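Conserved hypothetical protein TM1506 (Thermotoga maritima, PDB 1VK9) is of unknown function but adopts a cytidine deaminase-like fold and binds zinc ions. Local coordinates at residues Gly37-Ile40 against Phe41-Lys44. Numbering follows the deposited sequence.
Sequences GRSI and FESK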
ATOM      1  N   GLY A  37      -0.139 -13.921  -9.570  1.00 40.79           N
ATOM      2  CA  GLY A  37      -0.199 -14.749 -10.750  1.00 40.69           C
ATOM      3  C   GLY A  37      -1.673 -14.997 -10.913  1.00 40.07           C
ATOM      4  O   GLY A  37      -2.184 -15.075 -12.028  1.00 40.28           O
ATOM      5  N   ARG A  38      -2.340 -15.136  -9.771  1.00 38.47           N
ATOM      6  CA  ARG A  38      -3.777 -14.996  -9.694  1.00 36.95           C
ATOM      7  C   ARG A  38      -4.114 -13.894  -8.693  1.00 35.16           C
ATOM      8  O   ARG A  38      -3.262 -13.470  -7.907  1.00 34.47           O
ATOM      9  CB  ARG A  38      -4.445 -16.342  -9.371  1.00 37.82           C
ATOM     10  CG  ARG A  38      -4.578 -16.702  -7.913  1.00 38.95           C
ATOM     11  CD  ARG A  38      -4.741 -18.200  -7.667  1.00 54.03           C
ATOM     12  NE  ARG A  38      -3.896 -18.606  -6.547  1.00 64.58           N
ATOM     13  CZ  ARG A  38      -4.310 -18.686  -5.288  1.00 67.27           C
ATOM     14  NH1 ARG A  38      -5.574 -18.415  -4.986  1.00 71.59           N
ATOM     15  NH2 ARG A  38      -3.464 -19.037  -4.333  1.00 61.51           N
ATOM     16  N   SER A  39      -5.349 -13.411  -8.744  1.00 34.18           N
ATOM     17  CA  SER A  39      -5.826 -12.374  -7.830  1.00 32.78           C
ATOM     18  C   SER A  39      -6.104 -12.958  -6.428  1.00 32.49           C
ATOM     19  O   SER A  39      -6.869 -13.909  -6.306  1.00 32.94           O
ATOM     20  CB  SER A  39      -7.078 -11.721  -8.432  1.00 31.35           C
ATOM     21  OG  SER A  39      -7.952 -11.239  -7.438  1.00 26.87           O
ATOM     22  N   ILE A  40      -5.488 -12.413  -5.375  1.00 30.59           N
ATOM     23  CA  ILE A  40      -5.705 -12.986  -4.031  1.00 28.62           C
ATOM     24  C   ILE A  40      -6.522 -12.146  -3.042  1.00 28.60           C
ATOM     25  O   ILE A  40      -7.031 -12.675  -2.037  1.00 26.58           O
ATOM     26  CB  ILE A  40      -4.393 -13.479  -3.390  1.00 27.77           C
ATOM     27  CG1 ILE A  40      -3.397 -12.348  -3.183  1.00 21.88           C
ATOM     28  CG2 ILE A  40      -3.796 -14.616  -4.216  1.00 32.38           C
ATOM     29  CD1 ILE A  40      -2.088 -12.828  -2.558  1.00 11.36           C
ATOM     30  N   PHE A  41      -6.638 -10.853  -3.343  1.00 28.96           N
ATOM     31  CA  PHE A  41      -7.484  -9.916  -2.608  1.00 29.63           C
ATOM     32  C   PHE A  41      -7.944  -8.825  -3.575  1.00 30.99           C
ATOM     33  O   PHE A  41      -7.140  -8.246  -4.302  1.00 33.21           O
ATOM     34  CB  PHE A  41      -6.733  -9.284  -1.417  1.00 30.68           C
ATOM     35  CG  PHE A  41      -7.588  -8.353  -0.593  1.00 33.27           C
ATOM     36  CD1 PHE A  41      -7.693  -7.000  -0.923  1.00 36.42           C
ATOM     37  CD2 PHE A  41      -8.325  -8.831   0.482  1.00 32.65           C
ATOM     38  CE1 PHE A  41      -8.516  -6.136  -0.191  1.00 30.00           C
ATOM     39  CE2 PHE A  41      -9.141  -7.970   1.230  1.00 31.52           C
ATOM     40  CZ  PHE A  41      -9.240  -6.621   0.885  1.00 26.84           C
ATOM     41  N   GLU A  42      -9.238  -8.542  -3.564  1.00 31.49           N
ATOM     42  CA  GLU A  42      -9.847  -7.525  -4.417  1.00 30.72           C
ATOM     43  C   GLU A  42     -10.775  -6.695  -3.537  1.00 31.28           C
ATOM     44  O   GLU A  42     -11.576  -7.265  -2.770  1.00 30.93           O
ATOM     45  CB  GLU A  42     -10.660  -8.184  -5.554  1.00 29.12           C
ATOM     46  CG  GLU A  42      -9.823  -8.734  -6.701  1.00 30.30           C
ATOM     47  CD  GLU A  42     -10.644  -9.340  -7.832  1.00 40.49           C
ATOM     48  OE1 GLU A  42     -11.861  -9.059  -7.926  1.00 49.65           O
ATOM     49  OE2 GLU A  42     -10.069 -10.097  -8.648  1.00 41.45           O
ATOM     50  N   SER A  43     -10.675  -5.365  -3.627  1.00 30.58           N
ATOM     51  CA  SER A  43     -11.678  -4.497  -2.993  1.00 31.78           C
ATOM     52  C   SER A  43     -11.940  -3.272  -3.808  1.00 32.55           C
ATOM     53  O   SER A  43     -11.073  -2.843  -4.572  1.00 31.86           O
ATOM     54  CB  SER A  43     -11.272  -4.062  -1.587  1.00 33.02           C
ATOM     55  OG  SER A  43     -12.402  -3.628  -0.842  1.00 34.46           O
ATOM     56  N   LYS A  44     -13.143  -2.716  -3.640  1.00 34.54           N
ATOM     57  CA  LYS A  44     -13.471  -1.416  -4.228  1.00 34.96           C
ATOM     58  C   LYS A  44     -14.020  -0.353  -3.258  1.00 35.29           C
ATOM     59  O   LYS A  44     -14.446   0.689  -3.711  1.00 36.40           O
ATOM     60  CB  LYS A  44     -14.347  -1.577  -5.479  1.00 33.79           C
ATOM     61  CG  LYS A  44     -15.783  -2.007  -5.227  1.00 40.32           C
ATOM     62  CD  LYS A  44     -16.219  -3.132  -6.166  1.00 44.45           C
ATOM     63  CE  LYS A  44     -16.514  -2.610  -7.562  1.00 42.60           C
ATOM     64  NZ  LYS A  44     -17.701  -3.290  -8.134  1.00 49.47           N
TER
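Ser39 and Glu42 meet side chain to side chain along one strand, the second of a beta hairpin formed by 32-35 and 39-43. The hydroxyl OG of Ser39 donates a hydrogen bond to OE2 of Glu42 over 2.7 Å. It reaches that oxygen on its anti side, 24° out of the carboxylate plane. Ser39 holds OG anti to its own nitrogen, directed along the strand, while Glu42 sets CG beside its own N and anti to the carbonyl carbon (chi1 -77°), the chain running on extended from there. The other oxygen, OE1, forms a salt bridge with Lys28, so one carboxylate is shared between a neutral donor and a positive charge, which probably favours its ionised form. Serine supplies a short hydroxyl close to the backbone, and glutamate is long enough to serve both partners. With an alanine in place of Glu42, Lys28 would probably lose its charged mate and the Ser39 hydroxyl its acceptor.

The backbone explains why residues three apart can pair on one face. Ile40 and Phe41 both stand opposite Ala34 and form backbone hydrogen bonds with it, a classic beta bulge, whose extra residue upsets the usual alternation of sides. The kink lies at Ile40, whose psi of -18° departs from extended values.

Apolar side chains serve the other face. Phe41, with CG anti to its nitrogen, packs against Glu53, Leu54 and Arg57 of helix 49-57, a place suited to a broad, flat group. Branched Ile40 fills in beside it, touching Ala34, Leu61 and Ser64.

The bulged edge of the sheet is thus two-sided: hydrophobic residues join the strand to helix 49-57 and nearby loops, whereas the Ser39-Glu42-Lys28 chain of polar contacts ties its opposite face to Lys28, just after helix 15-27 and ahead of strand 32-35.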